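Local coordinates for endonuclease 2 (Arabidopsis thaliana, PDB 4CXP), which cleaves RNA and single-stranded DNA, and double-stranded DNA less efficiently, endonucleolytically into 5'-phosphorylated products, using a cluster of three divalent metal ions, at residues A[58-64]-A[130-135]; A[209-213]-A[246-250]; A[219-223]-A[235-239]. All coordinates share one frame. Where two conformers were deposited one is given. Residue numbers count along the deposited sequence, not the author numbering.

Contact 1: residues A[58-64]-A[130-135]. With ZN (zinc ion), chain E; ZN (zinc ion), chain F.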
ATOM      1  N   HIS A  58       5.011  -9.074  -0.235  1.00  9.04           N
ATOM      2  CA  HIS A  58       4.668  -7.720  -0.673  1.00  8.72           C
ATOM      3  C   HIS A  58       3.505  -7.681  -1.649  1.00  8.23           C
ATOM      4  O   HIS A  58       3.003  -6.594  -1.942  1.00  8.73           O
ATOM      5  CB  HIS A  58       5.877  -7.035  -1.312  1.00  8.69           C
ATOM      6  CG  HIS A  58       6.977  -6.770  -0.339  1.00  8.56           C
ATOM      7  ND1 HIS A  58       7.367  -5.505   0.019  1.00  8.42           N
ATOM      8  CD2 HIS A  58       7.725  -7.633   0.390  1.00  9.19           C
ATOM      9  CE1 HIS A  58       8.322  -5.607   0.930  1.00  8.52           C
ATOM     10  NE2 HIS A  58       8.558  -6.887   1.174  1.00  9.31           N
ATOM     11  N   TYR A  59       3.058  -8.823  -2.176  1.00  8.52           N
ATOM     12  CA  TYR A  59       2.089  -8.805  -3.258  1.00  8.70           C
ATOM     13  C   TYR A  59       1.214 -10.047  -3.221  1.00  9.34           C
ATOM     14  O   TYR A  59       1.390 -10.944  -2.383  1.00  9.62           O
ATOM     15  CB  TYR A  59       2.821  -8.638  -4.619  1.00  9.72           C
ATOM     16  CG  TYR A  59       3.823  -9.739  -4.864  1.00 10.55           C
ATOM     17  CD1 TYR A  59       3.430 -10.983  -5.371  1.00 12.16           C
ATOM     18  CD2 TYR A  59       5.161  -9.565  -4.551  1.00 11.45           C
ATOM     19  CE1 TYR A  59       4.356 -11.996  -5.560  1.00 13.57           C
ATOM     20  CE2 TYR A  59       6.075 -10.580  -4.731  1.00 13.23           C
ATOM     21  CZ  TYR A  59       5.673 -11.794  -5.239  1.00 13.87           C
ATOM     22  OH  TYR A  59       6.598 -12.798  -5.405  1.00 17.40           O
ATOM     23  N   ILE A  60       0.256 -10.079  -4.154  1.00  9.47           N
ATOM     24  CA  ILE A  60      -0.597 -11.228  -4.445  1.00  9.94           C
ATOM     25  C   ILE A  60      -0.584 -11.404  -5.955  1.00 10.03           C
ATOM     26  O   ILE A  60      -0.825 -10.448  -6.688  1.00 11.06           O
ATOM     27  CB  ILE A  60      -2.048 -11.020  -3.987  1.00 10.73           C
ATOM     28  CG1 ILE A  60      -2.116 -10.894  -2.477  1.00 12.99           C
ATOM     29  CG2 ILE A  60      -2.918 -12.158  -4.455  1.00 15.81           C
ATOM     30  CD1 ILE A  60      -3.385 -10.294  -1.934  1.00 11.30           C
ATOM     31  N   ASN A  61      -0.338 -12.635  -6.404  1.00 11.15           N
ATOM     32  CA  ASN A  61      -0.480 -13.024  -7.801  1.00 12.19           C
ATOM     33  C   ASN A  61      -1.844 -13.651  -8.032  1.00 12.41           C
ATOM     34  O   ASN A  61      -2.218 -14.589  -7.332  1.00 14.79           O
ATOM     35  CB  ASN A  61       0.566 -14.080  -8.167  1.00 14.88           C
ATOM     36  CG  ASN A  61       1.943 -13.513  -8.369  1.00 16.50           C
ATOM     37  OD1 ASN A  61       2.102 -12.397  -8.846  1.00 18.92           O
ATOM     38  ND2 ASN A  61       2.955 -14.297  -8.032  1.00 21.27           N
ATOM     39  N   THR A  62      -2.569 -13.170  -9.032  1.00 13.74           N
ATOM     40  CA  THR A  62      -3.886 -13.690  -9.378  1.00 15.43           C
ATOM     41  C   THR A  62      -3.879 -14.241 -10.805  1.00 14.30           C
ATOM     42  O   THR A  62      -2.993 -13.940 -11.617  1.00 14.77           O
ATOM     43  CB  THR A  62      -4.956 -12.584  -9.377  1.00 17.89           C
ATOM     44  OG1 THR A  62      -4.707 -11.666 -10.454  1.00 18.65           O
ATOM     45  CG2 THR A  62      -4.988 -11.849  -8.081  1.00 19.14           C
ATOM     46  N   PRO A  63      -4.914 -15.016 -11.147  1.00 15.72           N
ATOM     47  CA  PRO A  63      -5.163 -15.381 -12.551  1.00 15.99           C
ATOM     48  C   PRO A  63      -5.465 -14.133 -13.394  1.00 14.29           C
ATOM     49  O   PRO A  63      -5.682 -13.055 -12.843  1.00 15.72           O
ATOM     50  CB  PRO A  63      -6.370 -16.319 -12.469  1.00 19.47           C
ATOM     51  CG  PRO A  63      -6.407 -16.788 -11.040  1.00 21.83           C
ATOM     52  CD  PRO A  63      -5.893 -15.632 -10.236  1.00 18.11           C
ATOM     53  N   ASP A  64      -5.542 -14.300 -14.710  1.00 16.93           N
ATOM     54  CA  ASP A  64      -5.908 -13.201 -15.611  1.00 18.04           C
ATOM     55  C   ASP A  64      -7.419 -12.973 -15.540  1.00 17.89           C
ATOM     56  O   ASP A  64      -8.188 -13.448 -16.397  1.00 22.78           O
ATOM     57  CB  ASP A  64      -5.550 -13.519 -17.071  1.00 19.30           C
ATOM     58  CG  ASP A  64      -4.061 -13.461 -17.379  1.00 20.64           C
ATOM     59  OD1 ASP A  64      -3.198 -13.403 -16.474  1.00 17.71           O
ATOM     60  OD2 ASP A  64      -3.754 -13.497 -18.594  1.00 27.12           O
ATOM     61  N   HIS A 130      -0.015  -4.468  -7.023  1.00  8.04           N
ATOM     62  CA  HIS A 130       0.425  -5.463  -6.044  1.00  8.39           C
ATOM     63  C   HIS A 130      -0.604  -6.573  -5.825  1.00  8.91           C
ATOM     64  O   HIS A 130      -0.318  -7.488  -5.078  1.00 10.25           O
ATOM     65  CB  HIS A 130       0.811  -4.809  -4.716  1.00  8.34           C
ATOM     66  CG  HIS A 130       2.191  -4.242  -4.734  1.00  8.21           C
ATOM     67  ND1 HIS A 130       3.173  -4.653  -3.874  1.00  8.58           N
ATOM     68  CD2 HIS A 130       2.779  -3.340  -5.557  1.00  8.26           C
ATOM     69  CE1 HIS A 130       4.301  -4.037  -4.167  1.00  8.61           C
ATOM     70  NE2 HIS A 130       4.093  -3.228  -5.187  1.00  8.77           N
ATOM     71  N   VAL A 131      -1.765  -6.491  -6.475  1.00  9.32           N
ATOM     72  CA  VAL A 131      -2.778  -7.559  -6.428  1.00  9.87           C
ATOM     73  C   VAL A 131      -3.216  -7.714  -7.881  1.00 10.50           C
ATOM     74  O   VAL A 131      -4.236  -7.144  -8.334  1.00 12.15           O
ATOM     75  CB  VAL A 131      -3.980  -7.240  -5.515  1.00 10.86           C
ATOM     76  CG1 VAL A 131      -4.916  -8.439  -5.448  1.00 11.64           C
ATOM     77  CG2 VAL A 131      -3.504  -6.819  -4.134  1.00 11.63           C
ATOM     78  N   SER A 132      -2.367  -8.392  -8.659  1.00 10.74           N
ATOM     79  CA  SER A 132      -2.561  -8.438 -10.092  1.00 10.91           C
ATOM     80  C   SER A 132      -1.896  -9.658 -10.682  1.00 11.79           C
ATOM     81  O   SER A 132      -1.618 -10.646  -9.967  1.00 12.42           O
ATOM     82  CB  SER A 132      -2.138  -7.110 -10.718  1.00 12.48           C
ATOM     83  OG  SER A 132      -0.753  -6.958 -10.752  1.00 16.65           O
ATOM     84  N   TYR A 133      -1.748  -9.656 -12.006  1.00 12.95           N
ATOM     85  CA  TYR A 133      -1.627 -10.911 -12.702  1.00 13.74           C
ATOM     86  C   TYR A 133      -0.256 -11.522 -12.542  1.00 13.20           C
ATOM     87  O   TYR A 133       0.781 -10.904 -12.860  1.00 15.35           O
ATOM     88  CB  TYR A 133      -1.885 -10.762 -14.189  1.00 15.04           C
ATOM     89  CG  TYR A 133      -3.243 -10.263 -14.618  1.00 15.58           C
ATOM     90  CD1 TYR A 133      -4.328 -10.124 -13.724  1.00 16.06           C
ATOM     91  CD2 TYR A 133      -3.470  -9.977 -15.950  1.00 19.09           C
ATOM     92  CE1 TYR A 133      -5.558  -9.686 -14.173  1.00 19.55           C
ATOM     93  CE2 TYR A 133      -4.705  -9.551 -16.392  1.00 21.13           C
ATOM     94  CZ  TYR A 133      -5.745  -9.404 -15.502  1.00 21.79           C
ATOM     95  OH  TYR A 133      -6.963  -8.973 -15.965  1.00 29.40           O
ATOM     96  N   ALA A 134      -0.250 -12.809 -12.212  1.00 14.45           N
ATOM     97  CA  ALA A 134       0.984 -13.567 -12.256  1.00 14.81           C
ATOM     98  C   ALA A 134       1.628 -13.521 -13.652  1.00 15.91           C
ATOM     99  O   ALA A 134       2.854 -13.478 -13.776  1.00 16.14           O
ATOM    100  CB  ALA A 134       0.703 -15.023 -11.915  1.00 16.17           C
ATOM    101  N   SER A 135       0.813 -13.565 -14.698  1.00 15.47           N
ATOM    102  CA  SER A 135       1.334 -13.700 -16.069  1.00 16.31           C
ATOM    103  C   SER A 135       2.204 -12.530 -16.553  1.00 16.35           C
ATOM    104  O   SER A 135       3.020 -12.695 -17.458  1.00 19.18           O
ATOM    105  CB  SER A 135       0.166 -13.913 -17.020  1.00 16.98           C
ATOM    106  OG  SER A 135      -0.679 -12.778 -16.977  1.00 17.45           O
TER
HETATM  107 ZN    ZN E 931       6.963  -3.501  -0.774  1.00  9.99          ZN
HETATM  108 ZN    ZN F 932       5.726  -2.409  -6.276  1.00  9.68          ZN
HETATM  109  O   HOH W   1      -2.097 -14.381 -14.302  1.00 16.98           O
HETATM  110  O   HOH W   2       7.268  -3.807  -6.463  1.00 14.05           O
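The shortest direct hydrogen bonds between the segments lie at the two ends of this strand pair. At one end His130 ND1 donates to His58 O (2.7 Å, nearly linear); at the other Ser135 OG donates to Asp64 OD1 (2.6 Å). Between them runs a parallel ladder: Ile60 N to His130 O (2.8 Å), Ser132 N to Ile60 O (3.2 Å), Thr62 N to Ser132 O (2.9 Å) and Ala134 N to Thr62 O (3.0 Å). The axes of the short segments 60-62 and 131-133 approach to 4.6 Å, and the strands form a two-stranded parallel sheet. Water 1 ties the far end together, donating to Thr62 O and Asp64 OD1 and accepting from Ser135 N. There the Tyr133 ring carries Asp64 CA over its face, a CH-pi contact 3.7 Å from CA to the ring centroid. Ile60 CD1 meets Val131 CG2 at 4.1 Å on the side covered by helix 206-221. Just ahead of the strands, both histidines bind zinc: His58 ND1 at 2.2 Å, with Asp45, His120 and Asp124 on the same ion, and His130 NE2 at 2.1 Å on another, with His154, Asp158 and water 2. With the proton on ND1 of His130 given to His58 O, NE2 carries the lone pair that binds zinc, and this bond, from a ring to a backbone carbonyl, joins two residues that bind different zinc ions in the trinuclear centre of this S1/P1-type nuclease.

Contact 2: residues A[209-213]-A[246-250]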
ATOM      1  N   TYR A 209      -9.429  -5.260   0.880  1.00  8.45           N
ATOM      2  CA  TYR A 209      -8.577  -4.300   0.221  1.00  8.51           C
ATOM      3  C   TYR A 209      -7.977  -4.880  -1.048  1.00  8.44           C
ATOM      4  O   TYR A 209      -7.874  -4.209  -2.078  1.00  8.57           O
ATOM      5  CB  TYR A 209      -7.478  -3.795   1.161  1.00  9.23           C
ATOM      6  CG  TYR A 209      -7.939  -3.498   2.581  1.00  9.09           C
ATOM      7  CD1 TYR A 209      -9.246  -3.122   2.866  1.00  9.96           C
ATOM      8  CD2 TYR A 209      -7.064  -3.603   3.635  1.00 10.32           C
ATOM      9  CE1 TYR A 209      -9.681  -2.898   4.154  1.00 10.69           C
ATOM     10  CE2 TYR A 209      -7.482  -3.360   4.944  1.00 11.60           C
ATOM     11  CZ  TYR A 209      -8.793  -3.001   5.183  1.00 11.65           C
ATOM     12  OH  TYR A 209      -9.225  -2.754   6.474  1.00 15.37           O
ATOM     13  N   ALA A 210      -7.600  -6.151  -0.983  1.00  8.59           N
ATOM     14  CA  ALA A 210      -7.079  -6.838  -2.143  1.00  8.97           C
ATOM     15  C   ALA A 210      -8.111  -6.989  -3.242  1.00  9.04           C
ATOM     16  O   ALA A 210      -7.816  -6.824  -4.414  1.00  9.33           O
ATOM     17  CB  ALA A 210      -6.507  -8.194  -1.746  1.00  9.86           C
ATOM     18  N   SER A 211      -9.349  -7.304  -2.866  1.00  9.25           N
ATOM     19  CA  SER A 211     -10.421  -7.444  -3.863  0.70  9.80           C
ATOM     20  C   SER A 211     -10.698  -6.139  -4.585  1.00  9.09           C
ATOM     21  O   SER A 211     -10.889  -6.136  -5.802  1.00 10.12           O
ATOM     22  CB  SER A 211     -11.678  -8.004  -3.209  0.70 12.19           C
ATOM     23  OG  SER A 211     -11.517  -9.362  -2.935  0.70 15.94           O
ATOM     24  N   GLU A 212     -10.672  -5.022  -3.861  1.00  8.21           N
ATOM     25  CA  GLU A 212     -10.771  -3.700  -4.497  1.00  8.67           C
ATOM     26  C   GLU A 212      -9.614  -3.483  -5.450  1.00  7.94           C
ATOM     27  O   GLU A 212      -9.765  -2.867  -6.506  1.00  8.47           O
ATOM     28  CB  GLU A 212     -10.704  -2.586  -3.439  1.00  9.45           C
ATOM     29  CG  GLU A 212     -11.854  -2.506  -2.437  1.00  9.79           C
ATOM     30  CD  GLU A 212     -11.545  -1.664  -1.218  1.00  9.57           C
ATOM     31  OE1 GLU A 212     -10.362  -1.348  -0.990  1.00  9.03           O
ATOM     32  OE2 GLU A 212     -12.508  -1.310  -0.476  1.00  9.89           O
ATOM     33  N   GLY A 213      -8.423  -3.904  -5.032  1.00  8.08           N
ATOM     34  CA  GLY A 213      -7.211  -3.649  -5.779  1.00  8.16           C
ATOM     35  C   GLY A 213      -7.139  -4.341  -7.105  1.00  7.85           C
ATOM     36  O   GLY A 213      -6.762  -3.715  -8.095  1.00  8.37           O
ATOM     37  N   ARG A 246      -6.437   5.285  -3.276  1.00  6.50           N
ATOM     38  CA  ARG A 246      -5.742   4.168  -2.666  1.00  6.59           C
ATOM     39  C   ARG A 246      -4.769   4.584  -1.589  1.00  6.83           C
ATOM     40  O   ARG A 246      -4.626   3.891  -0.582  1.00  7.41           O
ATOM     41  CB  ARG A 246      -5.032   3.332  -3.734  1.00  6.70           C
ATOM     42  CG  ARG A 246      -5.940   2.680  -4.768  1.00  6.88           C
ATOM     43  CD  ARG A 246      -7.034   1.801  -4.180  1.00  7.23           C
ATOM     44  NE  ARG A 246      -6.491   0.534  -3.712  1.00  7.33           N
ATOM     45  CZ  ARG A 246      -7.218  -0.400  -3.099  1.00  7.00           C
ATOM     46  NH1 ARG A 246      -8.425  -0.109  -2.637  1.00  7.61           N
ATOM     47  NH2 ARG A 246      -6.719  -1.615  -2.971  1.00  7.67           N
ATOM     48  N   LEU A 247      -4.105   5.733  -1.759  1.00  6.92           N
ATOM     49  CA  LEU A 247      -3.242   6.262  -0.722  1.00  7.17           C
ATOM     50  C   LEU A 247      -4.044   6.655   0.520  1.00  7.20           C
ATOM     51  O   LEU A 247      -3.655   6.364   1.649  1.00  8.22           O
ATOM     52  CB  LEU A 247      -2.432   7.445  -1.240  1.00  7.68           C
ATOM     53  CG  LEU A 247      -1.438   7.154  -2.362  1.00  8.21           C
ATOM     54  CD1 LEU A 247      -0.849   8.455  -2.893  1.00  9.54           C
ATOM     55  CD2 LEU A 247      -0.339   6.201  -1.938  1.00  9.39           C
ATOM     56  N   ALA A 248      -5.170   7.324   0.307  1.00  7.35           N
ATOM     57  CA  ALA A 248      -6.031   7.728   1.416  1.00  7.49           C
ATOM     58  C   ALA A 248      -6.596   6.497   2.130  1.00  7.13           C
ATOM     59  O   ALA A 248      -6.598   6.438   3.352  1.00  7.54           O
ATOM     60  CB  ALA A 248      -7.128   8.620   0.914  1.00  7.93           C
ATOM     61  N   GLN A 249      -7.082   5.518   1.369  1.00  7.21           N
ATOM     62  CA  GLN A 249      -7.575   4.286   1.954  1.00  7.14           C
ATOM     63  C   GLN A 249      -6.479   3.609   2.772  1.00  7.50           C
ATOM     64  O   GLN A 249      -6.723   3.142   3.887  1.00  7.97           O
ATOM     65  CB  GLN A 249      -8.073   3.338   0.871  1.00  7.40           C
ATOM     66  CG  GLN A 249      -9.441   3.674   0.336  1.00  7.50           C
ATOM     67  CD  GLN A 249      -9.856   2.785  -0.816  1.00  7.29           C
ATOM     68  OE1 GLN A 249      -9.081   2.547  -1.733  1.00  7.76           O
ATOM     69  NE2 GLN A 249     -11.076   2.296  -0.784  1.00  8.56           N
ATOM     70  N   GLY A 250      -5.281   3.520   2.212  1.00  7.59           N
ATOM     71  CA  GLY A 250      -4.198   2.882   2.927  1.00  7.72           C
ATOM     72  C   GLY A 250      -3.902   3.560   4.259  1.00  7.59           C
ATOM     73  O   GLY A 250      -3.702   2.889   5.263  1.00  8.52           O
TER
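Tyr209 opens the contact through its backbone: its O accepts a hydrogen bond from Arg246 NH2 (3.0 Å) while also receiving the helical bond from Gly213 N (3.0 Å), so one carbonyl serves both its own helix and the neighbour. Its ring meets that of His126 beside the interface. Ala210 and Ser211 point away from 246-250, and both touch Tyr68. Glu212 turns back toward the partner, and its OE1 forms a salt bridge with Arg246 NH1 (2.8 Å); Arg253 supplies this carboxylate with a second positive partner. At Gly213 the helix presents bare backbone, with CA 3.5 Å from Arg246 NH2; a CB here would come within a tight 3.2 Å of that nitrogen. The two helical segments run antiparallel at 177°, but their axes stay 12.4 Å apart, too far for close helix packing, and the long Arg246 side chain spans the gap. Arg246 NH1 also donates to Gln249 OE1 within its own segment (2.9 Å), an oxygen that accepts from Gln245 NE2 as well, while Arg246 NE donates to His126 O. Helices 206-221 and 233-262 of the largely helical nuclease fold are therefore joined here by a buried arginine whose charge is met by one carboxylate and several neutral oxygens, a polar and directional link in place of an apolar seam.

Contact 3: residues A[219-223]-A[235-239]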
ATOM      1  N   ASP A 219      -9.625  -2.176 -14.155  1.00  8.76           N
ATOM      2  CA  ASP A 219     -10.380  -1.044 -14.700  1.00  9.20           C
ATOM      3  C   ASP A 219      -9.553   0.200 -14.930  1.00  8.68           C
ATOM      4  O   ASP A 219      -9.948   1.059 -15.712  1.00 10.24           O
ATOM      5  CB  ASP A 219     -11.548  -0.692 -13.781  1.00  9.32           C
ATOM      6  CG  ASP A 219     -12.562  -1.806 -13.631  1.00 10.18           C
ATOM      7  OD1 ASP A 219     -12.813  -2.534 -14.616  1.00 12.73           O
ATOM      8  OD2 ASP A 219     -13.123  -1.937 -12.538  1.00 10.20           O
ATOM      9  N   TRP A 220      -8.436   0.330 -14.212  1.00  8.48           N
ATOM     10  CA  TRP A 220      -7.629   1.529 -14.247  1.00  8.31           C
ATOM     11  C   TRP A 220      -6.183   1.289 -14.654  1.00  8.39           C
ATOM     12  O   TRP A 220      -5.625   2.057 -15.450  1.00  9.68           O
ATOM     13  CB  TRP A 220      -7.652   2.239 -12.892  1.00  8.21           C
ATOM     14  CG  TRP A 220      -8.953   2.840 -12.509  1.00  8.40           C
ATOM     15  CD1 TRP A 220      -9.770   2.477 -11.479  1.00  8.52           C
ATOM     16  CD2 TRP A 220      -9.552   3.997 -13.097  1.00  9.09           C
ATOM     17  NE1 TRP A 220     -10.845   3.322 -11.402  1.00 10.10           N
ATOM     18  CE2 TRP A 220     -10.740   4.266 -12.389  1.00  9.83           C
ATOM     19  CE3 TRP A 220      -9.184   4.840 -14.149  1.00 10.14           C
ATOM     20  CZ2 TRP A 220     -11.579   5.330 -12.716  1.00 11.13           C
ATOM     21  CZ3 TRP A 220     -10.023   5.914 -14.466  1.00 11.76           C
ATOM     22  CH2 TRP A 220     -11.195   6.149 -13.752  1.00 11.76           C
ATOM     23  N   ALA A 221      -5.517   0.296 -14.094  1.00  8.52           N
ATOM     24  CA  ALA A 221      -4.080   0.165 -14.335  1.00  8.36           C
ATOM     25  C   ALA A 221      -3.786  -0.451 -15.693  1.00  8.69           C
ATOM     26  O   ALA A 221      -3.118   0.142 -16.532  1.00  9.66           O
ATOM     27  CB  ALA A 221      -3.398  -0.602 -13.202  1.00  9.41           C
ATOM     28  N   TYR A 222      -4.265  -1.674 -15.892  1.00  9.63           N
ATOM     29  CA  TYR A 222      -4.061  -2.374 -17.142  1.00 10.30           C
ATOM     30  C   TYR A 222      -4.899  -1.798 -18.279  1.00 10.48           C
ATOM     31  O   TYR A 222      -4.547  -1.948 -19.453  1.00 11.93           O
ATOM     32  CB  TYR A 222      -4.453  -3.832 -16.987  1.00 10.79           C
ATOM     33  CG  TYR A 222      -3.572  -4.718 -16.129  1.00 10.41           C
ATOM     34  CD1 TYR A 222      -2.208  -4.800 -16.329  1.00 11.79           C
ATOM     35  CD2 TYR A 222      -4.136  -5.560 -15.188  1.00 11.74           C
ATOM     36  CE1 TYR A 222      -1.427  -5.676 -15.604  1.00 12.19           C
ATOM     37  CE2 TYR A 222      -3.369  -6.442 -14.456  1.00 12.72           C
ATOM     38  CZ  TYR A 222      -2.008  -6.496 -14.666  1.00 11.69           C
ATOM     39  OH  TYR A 222      -1.268  -7.420 -13.953  1.00 13.07           O
ATOM     40  N   LYS A 223      -6.031  -1.189 -17.963  1.00 11.12           N
ATOM     41  CA  LYS A 223      -7.011  -0.759 -18.941  1.00 12.19           C
ATOM     42  C   LYS A 223      -6.403   0.196 -19.936  1.00 12.70           C
ATOM     43  O   LYS A 223      -5.871   1.228 -19.553  1.00 14.86           O
ATOM     44  CB  LYS A 223      -8.173  -0.074 -18.236  1.00 13.42           C
ATOM     45  CG  LYS A 223      -9.246   0.477 -19.152  1.00 16.80           C
ATOM     46  CD  LYS A 223      -9.881  -0.562 -20.032  1.00 21.55           C
ATOM     47  CE  LYS A 223     -10.724  -1.518 -19.230  1.00 25.41           C
ATOM     48  NZ  LYS A 223     -11.601  -2.330 -20.121  0.70 28.46           N
ATOM     49  N   TYR A 235      -3.431   9.575 -19.500  1.00  9.50           N
ATOM     50  CA  TYR A 235      -3.377   8.507 -18.505  1.00  9.13           C
ATOM     51  C   TYR A 235      -3.143   9.081 -17.108  1.00  8.72           C
ATOM     52  O   TYR A 235      -3.780   8.675 -16.149  1.00  8.88           O
ATOM     53  CB  TYR A 235      -2.301   7.495 -18.885  1.00  9.48           C
ATOM     54  CG  TYR A 235      -2.319   6.212 -18.075  1.00  8.99           C
ATOM     55  CD1 TYR A 235      -1.643   6.094 -16.865  1.00  9.15           C
ATOM     56  CD2 TYR A 235      -3.024   5.099 -18.527  1.00  9.74           C
ATOM     57  CE1 TYR A 235      -1.647   4.920 -16.163  1.00  9.03           C
ATOM     58  CE2 TYR A 235      -3.041   3.910 -17.817  1.00  9.43           C
ATOM     59  CZ  TYR A 235      -2.328   3.821 -16.644  1.00  8.61           C
ATOM     60  OH  TYR A 235      -2.283   2.670 -15.908  1.00  9.32           O
ATOM     61  N   PHE A 236      -2.205  10.009 -16.995  1.00  8.50           N
ATOM     62  CA  PHE A 236      -1.886  10.646 -15.739  1.00  8.26           C
ATOM     63  C   PHE A 236      -3.110  11.251 -15.079  1.00  8.03           C
ATOM     64  O   PHE A 236      -3.417  10.942 -13.929  1.00  8.31           O
ATOM     65  CB  PHE A 236      -0.797  11.697 -15.977  1.00  8.56           C
ATOM     66  CG  PHE A 236      -0.471  12.523 -14.762  1.00  8.54           C
ATOM     67  CD1 PHE A 236       0.221  11.989 -13.701  1.00  8.83           C
ATOM     68  CD2 PHE A 236      -0.875  13.842 -14.685  1.00 10.60           C
ATOM     69  CE1 PHE A 236       0.539  12.758 -12.597  1.00  9.34           C
ATOM     70  CE2 PHE A 236      -0.575  14.615 -13.592  1.00 12.17           C
ATOM     71  CZ  PHE A 236       0.134  14.075 -12.535  1.00 10.62           C
ATOM     72  N   TYR A 237      -3.801  12.153 -15.767  1.00  8.91           N
ATOM     73  CA  TYR A 237      -4.908  12.858 -15.136  1.00  9.31           C
ATOM     74  C   TYR A 237      -6.070  11.937 -14.833  1.00  9.29           C
ATOM     75  O   TYR A 237      -6.770  12.125 -13.850  1.00 10.48           O
ATOM     76  CB  TYR A 237      -5.366  14.043 -15.984  1.00  9.70           C
ATOM     77  CG  TYR A 237      -4.392  15.187 -15.998  1.00 10.11           C
ATOM     78  CD1 TYR A 237      -4.098  15.866 -14.850  1.00 11.42           C
ATOM     79  CD2 TYR A 237      -3.812  15.602 -17.182  1.00 11.76           C
ATOM     80  CE1 TYR A 237      -3.213  16.927 -14.876  1.00 12.22           C
ATOM     81  CE2 TYR A 237      -2.937  16.658 -17.221  1.00 13.31           C
ATOM     82  CZ  TYR A 237      -2.626  17.311 -16.059  1.00 12.26           C
ATOM     83  OH  TYR A 237      -1.759  18.380 -16.069  1.00 14.57           O
ATOM     84  N   SER A 238      -6.289  10.935 -15.665  1.00  9.38           N
ATOM     85  CA  SER A 238      -7.406  10.046 -15.432  1.00  9.92           C
ATOM     86  C   SER A 238      -7.144   9.045 -14.312  1.00  8.98           C
ATOM     87  O   SER A 238      -8.084   8.640 -13.654  1.00 10.36           O
ATOM     88  CB  SER A 238      -7.835   9.345 -16.701  1.00 10.97           C
ATOM     89  OG  SER A 238      -6.833   8.551 -17.235  1.00 11.42           O
ATOM     90  N   ARG A 239      -5.887   8.654 -14.092  1.00  8.57           N
ATOM     91  CA  ARG A 239      -5.554   7.687 -13.050  1.00  8.66           C
ATOM     92  C   ARG A 239      -5.168   8.331 -11.733  1.00  8.86           C
ATOM     93  O   ARG A 239      -5.179   7.650 -10.713  1.00  8.98           O
ATOM     94  CB  ARG A 239      -4.459   6.714 -13.520  1.00  9.16           C
ATOM     95  CG  ARG A 239      -4.972   5.554 -14.339  1.00  9.54           C
ATOM     96  CD  ARG A 239      -5.730   5.929 -15.600  1.00  9.55           C
ATOM     97  NE  ARG A 239      -6.069   4.720 -16.328  1.00 10.02           N
ATOM     98  CZ  ARG A 239      -6.693   4.696 -17.482  1.00 12.88           C
ATOM     99  NH1 ARG A 239      -7.126   5.825 -18.014  1.00 16.91           N
ATOM    100  NH2 ARG A 239      -6.888   3.538 -18.071  1.00 16.74           N
TER
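The indole of Trp220 turns an edge to Arg239, its CE3 over one face of the guanidinium and 3.8 Å from Arg239 NE, while Trp220 CZ3 comes within 3.4 Å of Ser238 O. The same arginine reaches the backbone of the tryptophan: Arg239 NE donates to Trp220 O at 2.8 Å and Arg239 NH2 to the same oxygen at 3.3 Å, a bifurcated arrangement. On its remaining nitrogen, Arg239 NH1 donates to Ser238 OG (2.9 Å), also hydrogen-bonded to the backbone O of Glu234. Here helix 206-221 of the S1/P1 nuclease fold comes to its C-terminal end, with a wider pi-type turn at 219-221, and meets the start of the long C-terminal helix 233-262. Carbonyls near a helix terminus lack the usual amide partners one turn on, and side chains of the second helix serve them instead. Tyr235 OH donates to Ala221 O (2.7 Å) and is also hydrogen-bonded to Trp157 of helix 153-169, a residue that also packs on Ala221 and Arg239. Lys223 adds its CB, 3.8 Å from Arg239 NH2, at the exposed margin, whereas the Tyr222 side chain leaves the interface to bond Asp136 and the backbone of Tyr133.

Contacts 2 and 3 join the same two helices, 206-221 and 233-262, at places about 15 Å apart between centres, contact 3 being nested in the loop that contact 2 closes. Contact 2 is buried near the middle of the chain and relies on a charged pair; contact 3, partly buried and further out, sets side-chain donors against terminal carbonyls. Contact 1 differs from both in being a backbone ladder beside the zinc ions, also partly buried. Helix 206-221 connects it to the others: Ala210 CB packs on Ile60 CD1 at 3.8 Å, and, near its C-terminal end, Tyr222 OH probably hydrogen-bonds Tyr133 N at 3.0 Å.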